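Local coordinates for abhydrolase domain-containing protein (Exiguobacterium antarcticum, PDB 5H3H) that is an esterase of the alpha/beta hydrolase fold, probably hydrolysing ester bonds and, like related perhydrolases, handling peracids such as the peracetic acid bound in its pocket, at residues B[204-216]-B[226-238]. Numbering follows the deposited sequence.
Sequences GLPKITVDTLIMH and EFAEVMHENIAGS
I214 drops its CG2 methyl between A228 and M231, packing one face of strand 211-216 onto helix 226-234. The two belong to a beta-alpha-beta crossover of the alpha/beta hydrolase fold, the helix leading to strand 239-243, and their axes are nearly antiparallel (171°). Alternate strand residues T212, I214 and H216 face the helix and its following turn. I214 suits the middle because its beta branch sends one methyl to the helix, CG2 lying 4.0 Å from A228 CB, while CD1 leans toward I235. M231, bent at its last torsion (chi3 -75°), brings CE beside that methyl. At A228 the small side chain lets H216 come close: H216 ND1 lies 3.7 Å from A228 CB and is buried without a polar partner, whereas NE2 bonds to C223 O.

L205, in the 3-10 segment 205-207, packs against the helix end, its forked tip serving two neighbours. L205 CD1 settles 3.7 Å from N234 CB, and CD2 reaches toward I235 CG1. N234 keeps its amide on the helix, ND2 bonding V230 O from the opposite face to N234 N. I235 is a branched knob whose CG2 fits between I208 CG2 and T212, 3.6 Å from T212 OG1. OG1 of T212 lies beside the backbone N and anti to the carbonyl carbon (chi1 -48°), which brings it back to V210 O, 2.8 Å away. A valine here would probably leave V210 O without its hydroxyl donor and the entry into the strand less firmly held.

Water 1 bridges I208 O and A236 O at the type II turn 235-238, where G237 adopts positive phi. S238 N closes the turn on I235 O, and S238 OG adds a second bond to that oxygen, at 2.9 Å, from the same face. S238 CA rests 3.2 Å from T212 O in a CA-H...O contact.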
ATOM      1  N   GLY B 204      -4.241  11.762  -0.732  1.00 38.67           N
ATOM      2  CA  GLY B 204      -4.357  10.390  -0.283  1.00 33.83           C
ATOM      3  C   GLY B 204      -5.753   9.921   0.092  1.00 34.06           C
ATOM      4  O   GLY B 204      -6.035   8.718  -0.030  1.00 31.00           O
ATOM      5  N   LEU B 205      -6.598  10.818   0.606  1.00 31.00           N
ATOM      6  CA  LEU B 205      -7.979  10.479   1.007  1.00 33.62           C
ATOM      7  C   LEU B 205      -8.782   9.638   0.024  1.00 31.09           C
ATOM      8  O   LEU B 205      -9.347   8.618   0.405  1.00 30.09           O
ATOM      9  CB  LEU B 205      -8.791  11.751   1.363  1.00 35.33           C
ATOM     10  CG  LEU B 205      -8.454  12.575   2.619  1.00 38.81           C
ATOM     11  CD1 LEU B 205      -9.639  13.425   3.067  1.00 37.81           C
ATOM     12  CD2 LEU B 205      -7.987  11.680   3.762  1.00 39.55           C
ATOM     13  N   PRO B 206      -8.829  10.038  -1.260  1.00 38.94           N
ATOM     14  CA  PRO B 206      -9.511   9.142  -2.226  1.00 39.97           C
ATOM     15  C   PRO B 206      -8.867   7.763  -2.503  1.00 41.79           C
ATOM     16  O   PRO B 206      -9.467   6.975  -3.231  1.00 43.66           O
ATOM     17  CB  PRO B 206      -9.553   9.969  -3.508  1.00 40.97           C
ATOM     18  CG  PRO B 206      -8.670  11.142  -3.287  1.00 39.71           C
ATOM     19  CD  PRO B 206      -8.624  11.384  -1.822  1.00 38.24           C
ATOM     20  N   LYS B 207      -7.693   7.464  -1.943  1.00 36.80           N
ATOM     21  CA  LYS B 207      -7.054   6.145  -2.084  1.00 38.29           C
ATOM     22  C   LYS B 207      -7.446   5.194  -0.981  1.00 38.88           C
ATOM     23  O   LYS B 207      -7.235   3.983  -1.082  1.00 42.33           O
ATOM     24  CB  LYS B 207      -5.528   6.276  -2.133  1.00 39.32           C
ATOM     25  CG  LYS B 207      -5.022   6.604  -3.519  1.00 44.65           C
ATOM     26  CD  LYS B 207      -4.263   7.918  -3.568  1.00 48.10           C
ATOM     27  CE  LYS B 207      -4.072   8.382  -5.008  1.00 50.90           C
ATOM     28  NZ  LYS B 207      -2.910   9.315  -5.126  1.00 52.41           N
ATOM     29  N   ILE B 208      -8.067   5.733   0.062  1.00 36.75           N
ATOM     30  CA  ILE B 208      -8.510   4.927   1.175  1.00 35.01           C
ATOM     31  C   ILE B 208      -9.690   4.127   0.666  1.00 39.00           C
ATOM     32  O   ILE B 208     -10.563   4.724   0.023  1.00 36.82           O
ATOM     33  CB  ILE B 208      -8.930   5.841   2.374  1.00 31.81           C
ATOM     34  CG1 ILE B 208      -7.711   6.614   2.854  1.00 32.85           C
ATOM     35  CG2 ILE B 208      -9.566   5.034   3.508  1.00 34.99           C
ATOM     36  CD1 ILE B 208      -6.540   5.732   3.202  1.00 30.48           C
ATOM     37  N   THR B 209      -9.684   2.803   0.927  1.00 38.85           N
ATOM     38  CA  THR B 209     -10.758   1.851   0.537  1.00 42.45           C
ATOM     39  C   THR B 209     -11.535   1.253   1.701  1.00 41.02           C
ATOM     40  O   THR B 209     -12.603   0.692   1.495  1.00 43.64           O
ATOM     41  CB  THR B 209     -10.178   0.599  -0.191  1.00 47.20           C
ATOM     42  OG1 THR B 209      -9.184   0.996  -1.125  1.00 54.14           O
ATOM     43  CG2 THR B 209     -11.258  -0.219  -0.918  1.00 54.82           C
ATOM     44  N   VAL B 210     -10.980   1.328   2.904  1.00 32.37           N
ATOM     45  CA  VAL B 210     -11.508   0.627   4.059  1.00 32.58           C
ATOM     46  C   VAL B 210     -12.778   1.331   4.518  1.00 28.67           C
ATOM     47  O   VAL B 210     -12.885   2.557   4.403  1.00 32.81           O
ATOM     48  CB  VAL B 210     -10.517   0.682   5.269  1.00 34.95           C
ATOM     49  CG1 VAL B 210     -10.928  -0.305   6.339  1.00 36.25           C
ATOM     50  CG2 VAL B 210      -9.090   0.388   4.831  1.00 40.40           C
ATOM     51  N   ASP B 211     -13.696   0.557   5.060  1.00 26.53           N
ATOM     52  CA  ASP B 211     -14.864   1.075   5.789  1.00 26.99           C
ATOM     53  C   ASP B 211     -14.451   2.069   6.854  1.00 27.38           C
ATOM     54  O   ASP B 211     -13.714   1.702   7.757  1.00 24.49           O
ATOM     55  CB  ASP B 211     -15.588  -0.061   6.510  1.00 30.92           C
ATOM     56  CG  ASP B 211     -16.440  -0.956   5.558  1.00 36.78           C
ATOM     57  OD1 ASP B 211     -16.483  -0.747   4.323  1.00 41.72           O
ATOM     58  OD2 ASP B 211     -17.081  -1.887   6.084  1.00 40.56           O
ATOM     59  N   THR B 212     -14.951   3.305   6.744  1.00 26.84           N
ATOM     60  CA  THR B 212     -14.607   4.369   7.693  1.00 27.59           C
ATOM     61  C   THR B 212     -15.801   4.979   8.464  1.00 28.89           C
ATOM     62  O   THR B 212     -16.920   5.157   7.913  1.00 25.92           O
ATOM     63  CB  THR B 212     -13.763   5.423   6.977  1.00 29.10           C
ATOM     64  OG1 THR B 212     -12.718   4.717   6.253  1.00 32.35           O
ATOM     65  CG2 THR B 212     -13.129   6.430   7.984  1.00 27.96           C
ATOM     66  N   LEU B 213     -15.553   5.243   9.755  1.00 28.16           N
ATOM     67  CA  LEU B 213     -16.405   6.087  10.590  1.00 26.30           C
ATOM     68  C   LEU B 213     -15.638   7.320  11.051  1.00 26.12           C
ATOM     69  O   LEU B 213     -14.563   7.171  11.655  1.00 23.68           O
ATOM     70  CB  LEU B 213     -16.827   5.329  11.821  1.00 31.13           C
ATOM     71  CG  LEU B 213     -17.621   6.150  12.839  1.00 31.52           C
ATOM     72  CD1 LEU B 213     -18.925   6.588  12.167  1.00 34.52           C
ATOM     73  CD2 LEU B 213     -17.876   5.365  14.113  1.00 28.79           C
ATOM     74  N   ILE B 214     -16.236   8.515  10.832  1.00 23.34           N
ATOM     75  CA  ILE B 214     -15.696   9.785  11.268  1.00 26.04           C
ATOM     76  C   ILE B 214     -16.537  10.210  12.474  1.00 26.56           C
ATOM     77  O   ILE B 214     -17.752  10.314  12.363  1.00 25.03           O
ATOM     78  CB  ILE B 214     -15.801  10.902  10.170  1.00 30.61           C
ATOM     79  CG1 ILE B 214     -15.305  10.437   8.785  1.00 34.47           C
ATOM     80  CG2 ILE B 214     -15.099  12.197  10.615  1.00 29.62           C
ATOM     81  CD1 ILE B 214     -13.922   9.871   8.814  1.00 37.03           C
ATOM     82  N   MET B 215     -15.863  10.477  13.586  1.00 23.94           N
ATOM     83  CA  MET B 215     -16.472  10.945  14.820  1.00 24.21           C
ATOM     84  C   MET B 215     -15.851  12.335  15.023  1.00 22.52           C
ATOM     85  O   MET B 215     -14.596  12.453  15.000  1.00 20.24           O
ATOM     86  CB  MET B 215     -16.106   9.983  15.992  1.00 25.96           C
ATOM     87  CG  MET B 215     -17.033   8.792  16.145  1.00 33.53           C
ATOM     88  SD  MET B 215     -16.905   7.776  17.664  1.00 38.73           S
ATOM     89  CE  MET B 215     -15.579   6.886  17.038  1.00 27.44           C
ATOM     90  N   HIS B 216     -16.670  13.401  15.200  1.00 19.73           N
ATOM     91  CA  HIS B 216     -16.060  14.717  15.388  1.00 20.52           C
ATOM     92  C   HIS B 216     -17.007  15.663  16.159  1.00 22.03           C
ATOM     93  O   HIS B 216     -18.229  15.633  15.942  1.00 25.62           O
ATOM     94  CB  HIS B 216     -15.735  15.306  14.037  1.00 19.77           C
ATOM     95  CG  HIS B 216     -14.527  16.160  14.012  1.00 19.79           C
ATOM     96  ND1 HIS B 216     -13.406  15.792  13.322  1.00 20.56           N
ATOM     97  CD2 HIS B 216     -14.287  17.397  14.503  1.00 18.49           C
ATOM     98  CE1 HIS B 216     -12.504  16.762  13.406  1.00 22.39           C
ATOM     99  NE2 HIS B 216     -13.019  17.742  14.132  1.00 22.12           N
ATOM    100  N   GLU B 226     -15.075  21.551  10.195  1.00 30.09           N
ATOM    101  CA  GLU B 226     -14.881  21.564   8.748  1.00 30.02           C
ATOM    102  C   GLU B 226     -13.916  20.450   8.239  1.00 30.54           C
ATOM    103  O   GLU B 226     -14.128  19.894   7.132  1.00 27.20           O
ATOM    104  CB  GLU B 226     -14.451  22.934   8.234  1.00 32.81           C
ATOM    105  CG  GLU B 226     -15.551  23.991   8.319  1.00 36.43           C
ATOM    106  CD  GLU B 226     -15.503  24.863   9.563  1.00 41.48           C
ATOM    107  OE1 GLU B 226     -14.978  24.438  10.625  1.00 34.93           O
ATOM    108  OE2 GLU B 226     -15.997  26.009   9.462  1.00 47.70           O
ATOM    109  N   PHE B 227     -12.887  20.119   9.023  1.00 25.85           N
ATOM    110  CA  PHE B 227     -12.011  18.955   8.650  1.00 22.59           C
ATOM    111  C   PHE B 227     -12.859  17.691   8.441  1.00 23.51           C
ATOM    112  O   PHE B 227     -12.618  16.905   7.500  1.00 22.81           O
ATOM    113  CB  PHE B 227     -11.024  18.619   9.759  1.00 21.89           C
ATOM    114  CG  PHE B 227      -9.857  19.582   9.948  1.00 22.95           C
ATOM    115  CD1 PHE B 227      -9.769  20.815   9.316  1.00 22.79           C
ATOM    116  CD2 PHE B 227      -8.869  19.244  10.874  1.00 24.80           C
ATOM    117  CE1 PHE B 227      -8.701  21.668   9.569  1.00 26.28           C
ATOM    118  CE2 PHE B 227      -7.777  20.093  11.128  1.00 25.44           C
ATOM    119  CZ  PHE B 227      -7.702  21.318  10.473  1.00 27.35           C
ATOM    120  N   ALA B 228     -13.856  17.482   9.310  1.00 24.10           N
ATOM    121  CA  ALA B 228     -14.722  16.302   9.223  1.00 25.35           C
ATOM    122  C   ALA B 228     -15.540  16.281   7.944  1.00 27.41           C
ATOM    123  O   ALA B 228     -15.664  15.267   7.307  1.00 27.04           O
ATOM    124  CB  ALA B 228     -15.653  16.193  10.425  1.00 25.91           C
ATOM    125  N   GLU B 229     -16.109  17.427   7.580  1.00 29.32           N
ATOM    126  CA  GLU B 229     -16.805  17.546   6.299  1.00 29.02           C
ATOM    127  C   GLU B 229     -15.905  17.174   5.125  1.00 27.37           C
ATOM    128  O   GLU B 229     -16.315  16.488   4.203  1.00 26.63           O
ATOM    129  CB  GLU B 229     -17.400  18.962   6.170  1.00 31.86           C
ATOM    130  CG  GLU B 229     -18.624  19.125   7.069  1.00 35.13           C
ATOM    131  CD  GLU B 229     -19.174  20.555   7.210  1.00 39.99           C
ATOM    132  OE1 GLU B 229     -18.484  21.533   6.849  1.00 45.22           O
ATOM    133  OE2 GLU B 229     -20.303  20.693   7.725  1.00 42.12           O
ATOM    134  N   VAL B 230     -14.666  17.598   5.167  1.00 25.10           N
ATOM    135  CA  VAL B 230     -13.746  17.324   4.083  1.00 28.58           C
ATOM    136  C   VAL B 230     -13.439  15.821   4.007  1.00 30.79           C
ATOM    137  O   VAL B 230     -13.477  15.209   2.919  1.00 30.21           O
ATOM    138  CB  VAL B 230     -12.502  18.183   4.179  1.00 29.05           C
ATOM    139  CG1 VAL B 230     -11.400  17.701   3.227  1.00 31.31           C
ATOM    140  CG2 VAL B 230     -12.872  19.621   3.837  1.00 30.71           C
ATOM    141  N   MET B 231     -13.226  15.220   5.161  1.00 25.86           N
ATOM    142  CA  MET B 231     -12.928  13.801   5.204  1.00 27.10           C
ATOM    143  C   MET B 231     -14.072  12.962   4.703  1.00 26.37           C
ATOM    144  O   MET B 231     -13.829  12.010   3.982  1.00 26.67           O
ATOM    145  CB  MET B 231     -12.560  13.362   6.605  1.00 25.23           C
ATOM    146  CG  MET B 231     -11.167  13.760   6.998  1.00 26.95           C
ATOM    147  SD  MET B 231     -10.714  13.171   8.675  1.00 27.28           S
ATOM    148  CE  MET B 231     -11.621  14.284   9.755  1.00 29.43           C
ATOM    149  N   HIS B 232     -15.298  13.316   5.111  1.00 26.11           N
ATOM    150  CA  HIS B 232     -16.532  12.605   4.749  1.00 28.35           C
ATOM    151  C   HIS B 232     -16.796  12.680   3.222  1.00 30.14           C
ATOM    152  O   HIS B 232     -17.355  11.742   2.635  1.00 31.67           O
ATOM    153  CB  HIS B 232     -17.724  13.183   5.560  1.00 26.57           C
ATOM    154  CG  HIS B 232     -19.007  12.396   5.475  1.00 29.32           C
ATOM    155  ND1 HIS B 232     -20.234  12.988   5.273  1.00 32.45           N
ATOM    156  CD2 HIS B 232     -19.265  11.079   5.645  1.00 30.66           C
ATOM    157  CE1 HIS B 232     -21.181  12.067   5.272  1.00 30.58           C
ATOM    158  NE2 HIS B 232     -20.613  10.898   5.485  1.00 30.68           N
ATOM    159  N   GLU B 233     -16.424  13.791   2.601  1.00 33.86           N
ATOM    160  CA  GLU B 233     -16.642  13.945   1.182  1.00 40.58           C
ATOM    161  C   GLU B 233     -15.673  13.077   0.386  1.00 40.21           C
ATOM    162  O   GLU B 233     -16.071  12.509  -0.635  1.00 47.05           O
ATOM    163  CB  GLU B 233     -16.547  15.414   0.729  1.00 44.13           C
ATOM    164  CG  GLU B 233     -17.889  16.119   0.820  1.00 48.61           C
ATOM    165  CD  GLU B 233     -17.955  17.359  -0.036  1.00 50.68           C
ATOM    166  OE1 GLU B 233     -18.892  17.485  -0.871  1.00 54.58           O
ATOM    167  OE2 GLU B 233     -17.057  18.206   0.140  1.00 55.70           O
ATOM    168  N   ASN B 234     -14.448  12.945   0.884  1.00 32.58           N
ATOM    169  CA  ASN B 234     -13.336  12.379   0.135  1.00 33.23           C
ATOM    170  C   ASN B 234     -12.962  10.928   0.429  1.00 36.22           C
ATOM    171  O   ASN B 234     -12.279  10.287  -0.401  1.00 39.32           O
ATOM    172  CB  ASN B 234     -12.092  13.293   0.258  1.00 33.82           C
ATOM    173  CG  ASN B 234     -12.293  14.619  -0.471  1.00 40.83           C
ATOM    174  OD1 ASN B 234     -12.360  14.641  -1.691  1.00 40.11           O
ATOM    175  ND2 ASN B 234     -12.421  15.727   0.277  1.00 37.85           N
ATOM    176  N   ILE B 235     -13.356  10.412   1.585  1.00 28.66           N
ATOM    177  CA  ILE B 235     -13.120   8.999   1.897  1.00 30.37           C
ATOM    178  C   ILE B 235     -14.405   8.267   1.509  1.00 32.27           C
ATOM    179  O   ILE B 235     -15.494   8.551   2.044  1.00 29.65           O
ATOM    180  CB  ILE B 235     -12.821   8.767   3.388  1.00 30.86           C
ATOM    181  CG1 ILE B 235     -11.541   9.529   3.818  1.00 27.64           C
ATOM    182  CG2 ILE B 235     -12.760   7.266   3.706  1.00 30.76           C
ATOM    183  CD1 ILE B 235     -11.341   9.538   5.297  1.00 27.33           C
ATOM    184  N   ALA B 236     -14.251   7.302   0.599  1.00 36.10           N
ATOM    185  CA  ALA B 236     -15.328   6.512   0.044  1.00 33.60           C
ATOM    186  C   ALA B 236     -16.096   5.690   1.048  1.00 32.49           C
ATOM    187  O   ALA B 236     -15.538   4.962   1.912  1.00 34.95           O
ATOM    188  CB  ALA B 236     -14.762   5.615  -1.041  1.00 33.38           C
ATOM    189  N   GLY B 237     -17.396   5.851   1.007  1.00 31.63           N
ATOM    190  CA  GLY B 237     -18.248   5.162   1.929  1.00 33.23           C
ATOM    191  C   GLY B 237     -18.202   5.551   3.403  1.00 32.90           C
ATOM    192  O   GLY B 237     -18.991   5.025   4.140  1.00 29.24           O
ATOM    193  N   SER B 238     -17.302   6.451   3.835  1.00 32.57           N
ATOM    194  CA  SER B 238     -17.280   6.935   5.234  1.00 31.11           C
ATOM    195  C   SER B 238     -18.652   7.362   5.801  1.00 30.08           C
ATOM    196  O   SER B 238     -19.424   8.021   5.108  1.00 32.11           O
ATOM    197  CB  SER B 238     -16.300   8.104   5.389  1.00 33.43           C
ATOM    198  OG  SER B 238     -16.670   9.250   4.624  1.00 30.57           O
TER
HETATM  199  O   HOH W   1     -12.954   4.018   1.641  1.00 40.81           O